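Local coordinates for gentamicin resistance protein (Enterococcus gallinarum, PDB 6CTZ) that phosphorylates aminoglycoside antibiotics such as kanamycin at the 2''-hydroxyl, probably with a guanine nucleotide as phosphate donor, and so confers gentamicin resistance, at residues Q18-L23 with I32-D37; V136-L141 with A218-P223; R187-D192 with D224-Y229. The protein carries 2 engineered substitutions. All coordinates share one frame; numbering follows the deposited sequence.

How the interactions relate
Interaction 1 comes first along the chain. It closes a loop of eight residues at the first beta hairpin of the N-terminal lobe, beside the guanine base. It ends before the other two begin, and its centre lies about 34 and 30 Å from those of interactions 2 and 3. Interactions 2 and 3 cross. 136-141 opens interaction 2 and 187-192 opens interaction 3. 218-223 closes the first of these loops, and 224-229, next in the chain, closes the second. The two contacts touch through backbone bonds of A219 with I189 and of S221 with R187. Together they tie the loop leading into helix 141-155, strand 187-189 and the start of helix 228-234; only interaction 3 reaches the kanamycin pocket.

Interaction 1 of 3, residues Q18-L23 with I32-D37; sequences QSVESL and ILVNGD. With GDP (guanosine-5'-diphosphate), chain B.
V20 pairs with V34, and E21 with L33, in the antiparallel beta hairpin of strands 20-25 and 29-34. E21 and L33 form the hydrogen-bonded pair. E21 N donates to L33 O, and L33 N returns a bond of 2.8 Å to E21 O. V20 and V34 are a non-hydrogen-bonded pair. Their side chains lie side by side and point the same way, with V20 CG2 against V34 CG2. V20 CG1 also meets I32 CD1 at 3.9 Å. Helix 2-11 covers this face. On the other face, E21 CG sits between its backbone N and carbonyl carbon (chi1 51°), and it lies 3.9 Å from L33 CB.

The hairpin is the first of the kinase-like N-terminal lobe. Its connecting loop corresponds to the glycine-rich loop of protein kinases, and the backbone N atoms of R28 and N29, at the end of this turn, are hydrogen-bonded to GDP. L23 reaches the nucleotide from this hairpin, with its CD2 3.5 Å from GDP C4.

The far end of the contact is held by polar groups. N35 OD1 accepts from two successive backbone donors, Q18 N at 2.8 Å and S19 N at 3.2 Å. N35 N bonds back to S19 O, and N35 ND2 bonds S16 O. Water 1 bridges the two segments with four bonds: it donates to E21 OE1 at 2.7 Å and to L33 O, and it accepts from S19 OG at 2.8 Å and from G36 N.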
loop_
_atom_site.group_PDB
_atom_site.type_symbol
_atom_site.label_atom_id
_atom_site.label_comp_id
_atom_site.label_asym_id
_atom_site.label_seq_id
_atom_site.Cartn_x
_atom_site.Cartn_y
_atom_site.Cartn_z
ATOM N N GLN A 18 -14.106 -10.960 25.458
ATOM C CA GLN A 18 -15.553 -10.844 25.577
ATOM C C GLN A 18 -16.246 -10.756 24.230
ATOM O O GLN A 18 -17.420 -11.118 24.123
ATOM C CB GLN A 18 -15.921 -9.598 26.391
ATOM C CG GLN A 18 -15.575 -9.677 27.870
ATOM C CD GLN A 18 -14.210 -9.101 28.188
ATOM O OE1 GLN A 18 -13.791 -8.103 27.601
ATOM N NE2 GLN A 18 -13.506 -9.731 29.123
ATOM N N SER A 19 -15.548 -10.285 23.204
ATOM C CA SER A 19 -16.129 -10.192 21.887
ATOM C C SER A 19 -15.035 -10.295 20.874
ATOM O O SER A 19 -13.970 -9.851 21.129
ATOM C CB SER A 19 -16.854 -8.871 21.689
ATOM O OG SER A 19 -16.008 -7.741 21.599
ATOM N N VAL A 20 -15.334 -10.913 19.756
ATOM C CA VAL A 20 -14.405 -11.055 18.648
ATOM C C VAL A 20 -15.167 -10.936 17.351
ATOM O O VAL A 20 -16.168 -11.564 17.175
ATOM C CB VAL A 20 -13.686 -12.378 18.655
ATOM C CG1 VAL A 20 -12.687 -12.443 17.544
ATOM C CG2 VAL A 20 -12.958 -12.535 19.919
ATOM N N GLU A 21 -14.671 -10.114 16.449
ATOM C CA GLU A 21 -15.305 -9.928 15.174
ATOM C C GLU A 21 -14.280 -9.748 14.052
ATOM O O GLU A 21 -13.223 -9.240 14.254
ATOM C CB GLU A 21 -16.237 -8.715 15.213
ATOM C CG GLU A 21 -15.615 -7.452 15.744
ATOM C CD GLU A 21 -16.525 -6.317 16.266
ATOM O OE1 GLU A 21 -16.650 -6.160 17.496
ATOM O OE2 GLU A 21 -16.991 -5.473 15.475
ATOM N N SER A 22 -14.598 -10.197 12.872
ATOM C CA SER A 22 -13.733 -9.921 11.734
ATOM C C SER A 22 -13.661 -8.416 11.508
ATOM O O SER A 22 -14.658 -7.705 11.649
ATOM C CB SER A 22 -14.274 -10.607 10.480
ATOM O OG SER A 22 -14.053 -12.005 10.536
ATOM N N LEU A 23 -12.466 -7.922 11.199
ATOM C CA LEU A 23 -12.260 -6.501 10.953
ATOM C C LEU A 23 -11.894 -6.210 9.505
ATOM O O LEU A 23 -12.472 -5.310 8.879
ATOM C CB LEU A 23 -11.180 -5.955 11.900
ATOM C CG LEU A 23 -10.862 -4.463 11.765
ATOM C CD1 LEU A 23 -12.088 -3.615 12.074
ATOM C CD2 LEU A 23 -9.709 -4.099 12.680
ATOM N N ILE A 32 -8.625 -9.243 13.037
ATOM C CA ILE A 32 -9.833 -9.361 13.841
ATOM C C ILE A 32 -9.798 -8.294 14.927
ATOM O O ILE A 32 -8.750 -7.744 15.266
ATOM C CB ILE A 32 -10.009 -10.765 14.446
ATOM C CG1 ILE A 32 -8.862 -11.096 15.407
ATOM C CG2 ILE A 32 -10.095 -11.789 13.332
ATOM C CD1 ILE A 32 -9.048 -12.423 16.136
ATOM N N LEU A 33 -10.971 -7.989 15.464
ATOM C CA LEU A 33 -11.109 -6.983 16.508
ATOM C C LEU A 33 -11.584 -7.677 17.775
ATOM O O LEU A 33 -12.623 -8.345 17.768
ATOM C CB LEU A 33 -12.093 -5.896 16.084
ATOM C CG LEU A 33 -12.251 -4.710 17.032
ATOM C CD1 LEU A 33 -10.931 -3.948 17.197
ATOM C CD2 LEU A 33 -13.370 -3.791 16.543
ATOM N N VAL A 34 -10.820 -7.522 18.854
ATOM C CA VAL A 34 -11.098 -8.163 20.133
ATOM C C VAL A 34 -11.550 -7.090 21.110
ATOM O O VAL A 34 -10.880 -6.065 21.270
ATOM C CB VAL A 34 -9.856 -8.899 20.663
ATOM C CG1 VAL A 34 -10.045 -9.306 22.130
ATOM C CG2 VAL A 34 -9.554 -10.108 19.787
ATOM N N ASN A 35 -12.697 -7.320 21.747
ATOM C CA ASN A 35 -13.257 -6.414 22.746
ATOM C C ASN A 35 -13.503 -5.011 22.203
ATOM O O ASN A 35 -13.530 -4.043 22.971
ATOM C CB ASN A 35 -12.417 -6.376 24.029
ATOM C CG ASN A 35 -12.287 -7.744 24.671
ATOM O OD1 ASN A 35 -13.059 -8.649 24.368
ATOM N ND2 ASN A 35 -11.309 -7.901 25.555
ATOM N N GLY A 36 -13.682 -4.881 20.888
ATOM C CA GLY A 36 -13.852 -3.590 20.263
ATOM C C GLY A 36 -12.632 -2.699 20.285
ATOM O O GLY A 36 -12.693 -1.585 19.749
ATOM N N ASP A 37 -11.518 -3.162 20.853
ATOM C CA ASP A 37 -10.379 -2.307 21.157
ATOM C C ASP A 37 -9.066 -2.767 20.549
ATOM O O ASP A 37 -8.210 -1.923 20.277
ATOM C CB ASP A 37 -10.171 -2.210 22.679
ATOM C CG ASP A 37 -11.336 -1.564 23.389
ATOM O OD1 ASP A 37 -12.148 -0.895 22.715
ATOM O OD2 ASP A 37 -11.431 -1.720 24.623
HETATM P PB GDP B . -2.954 -6.645 4.318
HETATM O O1B GDP B . -1.475 -6.459 4.558
HETATM O O2B GDP B . -3.496 -5.662 3.301
HETATM O O3B GDP B . -3.307 -8.086 4.030
HETATM O O3A GDP B . -3.651 -6.331 5.744
HETATM P PA GDP B . -3.902 -4.900 6.461
HETATM O O1A GDP B . -2.789 -4.580 7.414
HETATM O O2A GDP B . -4.170 -3.832 5.415
HETATM O "O5'" GDP B . -5.217 -5.241 7.351
HETATM C "C5'" GDP B . -6.370 -5.760 6.702
HETATM C "C4'" GDP B . -7.527 -4.816 6.929
HETATM O "O4'" GDP B . -7.861 -4.825 8.317
HETATM C "C3'" GDP B . -7.239 -3.357 6.619
HETATM O "O3'" GDP B . -7.327 -3.058 5.222
HETATM C "C2'" GDP B . -8.343 -2.691 7.401
HETATM O "O2'" GDP B . -9.595 -2.836 6.722
HETATM C "C1'" GDP B . -8.409 -3.556 8.649
HETATM N N9 GDP B . -7.570 -2.972 9.714
HETATM C C8 GDP B . -6.321 -3.337 10.083
HETATM N N7 GDP B . -5.903 -2.552 11.109
HETATM C C5 GDP B . -6.897 -1.689 11.395
HETATM C C6 GDP B . -7.122 -0.587 12.339
HETATM O O6 GDP B . -6.249 -0.273 13.171
HETATM N N1 GDP B . -8.307 0.038 12.277
HETATM C C2 GDP B . -9.277 -0.282 11.392
HETATM N N2 GDP B . -10.442 0.393 11.414
HETATM N N3 GDP B . -9.138 -1.276 10.487
HETATM C C4 GDP B . -7.989 -1.983 10.472
HETATM O O HOH W 1 -14.702 -6.972 19.189
#

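Interaction 2 of 3, residues V136-L141 with A218-P223; sequences VPVTNL and AAISDP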
loop_
_atom_site.group_PDB
_atom_site.type_symbol
_atom_site.label_atom_id
_atom_site.label_comp_id
_atom_site.label_asym_id
_atom_site.label_seq_id
_atom_site.Cartn_x
_atom_site.Cartn_y
_atom_site.Cartn_z
ATOM N N VAL A 136 13.953 -3.438 6.237
ATOM C CA VAL A 136 13.293 -2.867 5.061
ATOM C C VAL A 136 14.146 -3.196 3.840
ATOM O O VAL A 136 15.340 -2.870 3.822
ATOM C CB VAL A 136 13.084 -1.355 5.228
ATOM C CG1 VAL A 136 12.429 -0.758 3.998
ATOM C CG2 VAL A 136 12.233 -1.077 6.464
ATOM N N PRO A 137 13.605 -3.860 2.823
ATOM C CA PRO A 137 14.421 -4.220 1.660
ATOM C C PRO A 137 14.676 -3.016 0.772
ATOM O O PRO A 137 13.895 -2.065 0.727
ATOM C CB PRO A 137 13.542 -5.238 0.926
ATOM C CG PRO A 137 12.151 -4.790 1.245
ATOM C CD PRO A 137 12.208 -4.300 2.675
ATOM N N VAL A 138 15.794 -3.072 0.059
ATOM C CA VAL A 138 16.105 -2.086 -0.971
ATOM C C VAL A 138 15.612 -2.668 -2.290
ATOM O O VAL A 138 16.122 -3.691 -2.756
ATOM C CB VAL A 138 17.605 -1.773 -1.018
ATOM C CG1 VAL A 138 17.905 -0.790 -2.143
ATOM C CG2 VAL A 138 18.077 -1.237 0.335
ATOM N N THR A 139 14.596 -2.040 -2.873
ATOM C CA THR A 139 13.953 -2.527 -4.085
ATOM C C THR A 139 14.346 -1.592 -5.212
ATOM O O THR A 139 13.827 -0.474 -5.302
ATOM C CB THR A 139 12.432 -2.509 -3.935
ATOM O OG1 THR A 139 12.048 -3.321 -2.819
ATOM C CG2 THR A 139 11.765 -3.022 -5.219
ATOM N N ASN A 140 15.228 -2.060 -6.084
ATOM C CA ASN A 140 15.512 -1.342 -7.323
ATOM C C ASN A 140 14.288 -1.431 -8.225
ATOM O O ASN A 140 13.999 -2.494 -8.784
ATOM C CB ASN A 140 16.734 -1.956 -8.000
ATOM C CG ASN A 140 17.164 -1.194 -9.241
ATOM O OD1 ASN A 140 16.341 -0.819 -10.080
ATOM N ND2 ASN A 140 18.464 -0.958 -9.361
ATOM N N LEU A 141 13.574 -0.312 -8.381
ATOM C CA LEU A 141 12.288 -0.352 -9.069
ATOM C C LEU A 141 12.443 -0.637 -10.559
ATOM O O LEU A 141 11.590 -1.309 -11.153
ATOM C CB LEU A 141 11.522 0.947 -8.818
ATOM C CG LEU A 141 10.075 0.972 -9.294
ATOM C CD1 LEU A 141 9.340 -0.271 -8.815
ATOM C CD2 LEU A 141 9.390 2.238 -8.800
ATOM N N ALA A 218 6.598 -1.689 2.980
ATOM C CA ALA A 218 7.631 -0.676 3.157
ATOM C C ALA A 218 8.932 -1.117 2.497
ATOM O O ALA A 218 9.341 -2.281 2.586
ATOM C CB ALA A 218 7.866 -0.388 4.640
ATOM N N ALA A 219 9.576 -0.179 1.811
ATOM C CA ALA A 219 10.752 -0.503 1.017
ATOM C C ALA A 219 11.613 0.744 0.902
ATOM O O ALA A 219 11.141 1.863 1.109
ATOM C CB ALA A 219 10.363 -1.007 -0.377
ATOM N N ILE A 220 12.888 0.543 0.589
ATOM C CA ILE A 220 13.745 1.635 0.140
ATOM C C ILE A 220 13.643 1.627 -1.379
ATOM O O ILE A 220 14.135 0.701 -2.036
ATOM C CB ILE A 220 15.198 1.454 0.601
ATOM C CG1 ILE A 220 15.267 1.308 2.128
ATOM C CG2 ILE A 220 16.044 2.620 0.094
ATOM C CD1 ILE A 220 14.575 2.412 2.879
ATOM N N SER A 221 12.945 2.610 -1.937
ATOM C CA SER A 221 12.624 2.555 -3.358
ATOM C C SER A 221 12.350 3.968 -3.867
ATOM O O SER A 221 12.735 4.957 -3.235
ATOM C CB SER A 221 11.437 1.604 -3.592
ATOM O OG SER A 221 11.301 1.281 -4.963
ATOM N N ASP A 222 11.685 4.056 -5.003
ATOM C CA ASP A 222 11.425 5.343 -5.627
ATOM C C ASP A 222 10.293 6.038 -4.880
ATOM O O ASP A 222 9.177 5.507 -4.841
ATOM C CB ASP A 222 11.018 5.102 -7.073
ATOM C CG ASP A 222 10.883 6.377 -7.876
ATOM O OD1 ASP A 222 10.727 7.480 -7.293
ATOM O OD2 ASP A 222 10.919 6.266 -9.116
ATOM N N PRO A 223 10.527 7.216 -4.286
ATOM C CA PRO A 223 9.437 7.893 -3.561
ATOM C C PRO A 223 8.226 8.185 -4.427
ATOM O O PRO A 223 7.105 8.277 -3.908
ATOM C CB PRO A 223 10.103 9.170 -3.031
ATOM C CG PRO A 223 11.275 9.398 -3.968
ATOM C CD PRO A 223 11.766 8.017 -4.288
#
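V136 presses its CG1 methyl into the backbone at A219, where CG1 lies 3.4 Å from A219 CA. This is tighter than a usual carbon contact. With CG1 anti to the backbone N (chi1 179°), this methyl, and not CG2, meets A219. The same methyl also rests on the I220 side chain, 4.0 Å from I220 CG1. I220 projects toward 136-141 and is received by V136 CG1, P137 O and V138 CG2. I220 CB lies against V138 CG2 at 3.9 Å, and the two side chains are set obliquely. The I220 side chain also packs on V128, A131 and I132 of helix 128-133.

The two segments make a single backbone bridge in the C-terminal lobe. I220 N donates to P137 O at 2.8 Å, and T139 N donates to I220 O. The bridge sits where 218-223 turns a corner at I220. A219 and S221 bond the backbone of strand 187-189, so 218-223 lies between that strand and 136-141.

A219 CB fits against T139 OG1. Further on, S221 OG donates to T139 O at 3.1 Å and also lies beside L141 CB. L141 CD2 then packs on D222 CB at 3.7 Å. The D222 carboxylate forms a salt bridge with K257 of helix 251-276.

Interaction 3 of 3, residues R187-D192 with D224-Y229; sequences RLIHGD and DYDYVY. With KAN (kanamycin a), chain E.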
loop_
_atom_site.group_PDB
_atom_site.type_symbol
_atom_site.label_atom_id
_atom_site.label_comp_id
_atom_site.label_asym_id
_atom_site.label_seq_id
_atom_site.Cartn_x
_atom_site.Cartn_y
_atom_site.Cartn_z
ATOM N N ARG A 187 14.336 6.278 -1.210
ATOM C CA ARG A 187 13.852 6.742 0.080
ATOM C C ARG A 187 13.020 5.632 0.696
ATOM O O ARG A 187 12.559 4.727 -0.002
ATOM C CB ARG A 187 12.889 7.929 -0.082
ATOM C CG ARG A 187 13.403 9.087 -0.892
ATOM C CD ARG A 187 14.423 9.880 -0.123
ATOM N NE ARG A 187 14.880 11.008 -0.925
ATOM C CZ ARG A 187 15.905 11.788 -0.604
ATOM N NH1 ARG A 187 16.573 11.569 0.519
ATOM N NH2 ARG A 187 16.260 12.786 -1.406
ATOM N N LEU A 188 12.806 5.717 2.009
ATOM C CA LEU A 188 11.764 4.891 2.620
ATOM C C LEU A 188 10.408 5.270 2.037
ATOM O O LEU A 188 10.047 6.449 2.023
ATOM C CB LEU A 188 11.726 5.111 4.128
ATOM C CG LEU A 188 10.611 4.338 4.858
ATOM C CD1 LEU A 188 10.797 2.832 4.733
ATOM C CD2 LEU A 188 10.542 4.754 6.318
ATOM N N ILE A 189 9.668 4.273 1.540
ATOM C CA ILE A 189 8.292 4.467 1.086
ATOM C C ILE A 189 7.366 3.549 1.873
ATOM O O ILE A 189 7.771 2.493 2.373
ATOM C CB ILE A 189 8.111 4.239 -0.434
ATOM C CG1 ILE A 189 8.335 2.777 -0.837
ATOM C CG2 ILE A 189 9.041 5.147 -1.224
ATOM C CD1 ILE A 189 7.870 2.472 -2.251
ATOM N N HIS A 190 6.094 3.958 1.968
ATOM C CA HIS A 190 5.079 3.093 2.566
ATOM C C HIS A 190 4.842 1.864 1.692
ATOM O O HIS A 190 4.753 0.736 2.198
ATOM C CB HIS A 190 3.795 3.895 2.765
ATOM C CG HIS A 190 2.644 3.103 3.305
ATOM N ND1 HIS A 190 1.875 2.275 2.520
ATOM C CD2 HIS A 190 2.109 3.052 4.551
ATOM C CE1 HIS A 190 0.917 1.737 3.259
ATOM N NE2 HIS A 190 1.037 2.190 4.497
ATOM N N GLY A 191 4.773 2.061 0.372
ATOM C CA GLY A 191 4.711 0.969 -0.568
ATOM C C GLY A 191 3.329 0.465 -0.919
ATOM O O GLY A 191 3.200 -0.287 -1.891
ATOM N N ASP A 192 2.300 0.842 -0.172
ATOM C CA ASP A 192 0.941 0.404 -0.471
ATOM C C ASP A 192 -0.026 1.493 -0.010
ATOM O O ASP A 192 -0.961 1.256 0.760
ATOM C CB ASP A 192 0.672 -0.950 0.190
ATOM C CG ASP A 192 -0.495 -1.695 -0.425
ATOM O OD1 ASP A 192 -0.823 -1.476 -1.614
ATOM O OD2 ASP A 192 -1.078 -2.538 0.290
ATOM N N ASP A 224 8.404 8.328 -5.741
ATOM C CA ASP A 224 7.246 8.560 -6.600
ATOM C C ASP A 224 6.284 7.380 -6.616
ATOM O O ASP A 224 5.120 7.546 -7.011
ATOM C CB ASP A 224 7.703 8.887 -8.019
ATOM C CG ASP A 224 8.452 10.201 -8.103
ATOM O OD1 ASP A 224 8.247 11.066 -7.226
ATOM O OD2 ASP A 224 9.231 10.384 -9.062
ATOM N N TYR A 225 6.738 6.185 -6.219
ATOM C CA TYR A 225 5.818 5.054 -6.178
ATOM C C TYR A 225 4.682 5.279 -5.182
ATOM O O TYR A 225 3.584 4.740 -5.365
ATOM C CB TYR A 225 6.541 3.732 -5.877
ATOM C CG TYR A 225 5.605 2.581 -6.107
ATOM C CD1 TYR A 225 5.379 2.106 -7.394
ATOM C CD2 TYR A 225 4.887 2.006 -5.052
ATOM C CE1 TYR A 225 4.488 1.077 -7.633
ATOM C CE2 TYR A 225 3.987 0.973 -5.283
ATOM C CZ TYR A 225 3.800 0.511 -6.578
ATOM O OH TYR A 225 2.907 -0.504 -6.828
ATOM N N ASP A 226 4.909 6.080 -4.136
ATOM C CA ASP A 226 3.840 6.291 -3.163
ATOM C C ASP A 226 2.712 7.153 -3.702
ATOM O O ASP A 226 1.740 7.390 -2.979
ATOM C CB ASP A 226 4.382 6.837 -1.837
ATOM C CG ASP A 226 4.730 5.736 -0.834
ATOM O OD1 ASP A 226 4.415 4.541 -1.067
ATOM O OD2 ASP A 226 5.304 6.090 0.218
ATOM N N TYR A 227 2.795 7.616 -4.951
ATOM C CA TYR A 227 1.651 8.253 -5.580
ATOM C C TYR A 227 0.733 7.280 -6.317
ATOM O O TYR A 227 -0.343 7.701 -6.746
ATOM C CB TYR A 227 2.117 9.312 -6.582
ATOM C CG TYR A 227 2.777 10.530 -5.978
ATOM C CD1 TYR A 227 2.044 11.442 -5.220
ATOM C CD2 TYR A 227 4.122 10.802 -6.214
ATOM C CE1 TYR A 227 2.630 12.567 -4.693
ATOM C CE2 TYR A 227 4.723 11.941 -5.689
ATOM C CZ TYR A 227 3.971 12.813 -4.927
ATOM O OH TYR A 227 4.523 13.956 -4.403
ATOM N N VAL A 228 1.118 6.005 -6.479
ATOM C CA VAL A 228 0.417 5.129 -7.429
ATOM C C VAL A 228 -1.060 4.972 -7.087
ATOM O O VAL A 228 -1.918 5.067 -7.975
ATOM C CB VAL A 228 1.137 3.779 -7.618
ATOM C CG1 VAL A 228 1.145 2.944 -6.352
ATOM C CG2 VAL A 228 0.486 2.991 -8.760
ATOM N N TYR A 229 -1.384 4.717 -5.810
ATOM C CA TYR A 229 -2.781 4.526 -5.432
ATOM C C TYR A 229 -3.501 5.826 -5.134
ATOM O O TYR A 229 -4.735 5.867 -5.205
ATOM C CB TYR A 229 -2.931 3.503 -4.296
ATOM C CG TYR A 229 -2.312 2.181 -4.682
ATOM C CD1 TYR A 229 -2.815 1.440 -5.747
ATOM C CD2 TYR A 229 -1.202 1.686 -4.004
ATOM C CE1 TYR A 229 -2.224 0.254 -6.136
ATOM C CE2 TYR A 229 -0.608 0.494 -4.385
ATOM C CZ TYR A 229 -1.121 -0.214 -5.456
ATOM O OH TYR A 229 -0.535 -1.394 -5.838
HETATM C C1 KAN E . -6.682 -3.342 -7.511
HETATM C C2 KAN E . -6.766 -2.993 -8.997
HETATM C C3 KAN E . -7.876 -1.986 -9.218
HETATM C C4 KAN E . -9.167 -2.616 -8.721
HETATM C C5 KAN E . -9.059 -3.000 -7.248
HETATM C C6 KAN E . -10.316 -3.714 -6.758
HETATM C C7 KAN E . -4.043 -1.445 -3.325
HETATM C C8 KAN E . -4.134 -2.910 -3.746
HETATM C C9 KAN E . -4.604 -3.010 -5.200
HETATM C C10 KAN E . -5.934 -2.288 -5.420
HETATM C C11 KAN E . -5.843 -0.841 -4.931
HETATM C C12 KAN E . -5.400 -0.770 -3.475
HETATM C C13 KAN E . -2.723 -4.863 -3.435
HETATM C C14 KAN E . -1.598 -5.229 -2.479
HETATM C C15 KAN E . -0.281 -4.686 -3.042
HETATM C C16 KAN E . -0.064 -5.229 -4.449
HETATM C C17 KAN E . -1.271 -4.916 -5.313
HETATM C C18 KAN E . -1.106 -5.572 -6.674
HETATM N N1 KAN E . -10.112 -4.092 -5.372
HETATM N N2 KAN E . -7.121 -0.152 -5.077
HETATM N N3 KAN E . -3.570 -1.363 -1.944
HETATM N N4 KAN E . 0.863 -5.023 -2.204
HETATM O O5 KAN E . -7.918 -3.821 -6.971
HETATM O O6 KAN E . -5.514 -2.441 -9.415
HETATM O O7 KAN E . -7.998 -1.656 -10.606
HETATM O O8 KAN E . -10.234 -1.681 -8.894
HETATM O O9 KAN E . -6.237 -2.176 -6.812
HETATM O O10 KAN E . -4.784 -4.395 -5.541
HETATM O O11 KAN E . -2.814 -3.446 -3.574
HETATM O O12 KAN E . -2.444 -5.436 -4.709
HETATM O O13 KAN E . -1.914 -4.689 -1.193
HETATM O O14 KAN E . 1.089 -4.639 -5.075
HETATM O O15 KAN E . -2.246 -5.268 -7.484
HETATM O O HOH W 2 1.582 -1.926 -3.277
#
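D226 grips two successive backbone N-H groups with one carboxylate. OD2 accepts from H190 N at 2.9 Å, and OD1 accepts from G191 N at 2.9 Å. Each oxygen uses its syn lone pair, so the carboxylate spans the backbone like a fork. One bond to each oxygen holds the buried carboxylate and limits its rotation. I189 CB lies 3.4 Å from D226 OD2, and I189 CD1 reaches Y225 CB. G191 O meets the edge of the Y225 ring at CE2.

H190, G191 and D192 form the HGD motif of the catalytic loop in this kinase-like fold. In protein kinases an aspartate of helix F holds the matching loop in a similar way. H190 ND1 accepts from D192 N at 3.1 Å, while H190 NE2 bonds I213 O.

D192 holds CG anti to its backbone N (chi1 -160°), and its carboxylate meets the antibiotic with both oxygens. Kanamycin N3 donates to D192 OD1. Kanamycin O13, the 2''-hydroxyl, donates to D192 OD2 at 2.7 Å, consistent with phosphate transfer to that oxygen. D192 also belongs to a magnesium site. Y229 CE2 lies 3.4 Å from D192 OD1, with ring and carboxylate planes 78° apart. Kanamycin C7 sits 3.7 Å above the centre of the Y229 ring, and V228 CG1 lies on the opposite face, offset toward the rim. Y229 OH bonds D265. Water 2 donates to G191 O at 2.7 Å and to D192 OD1.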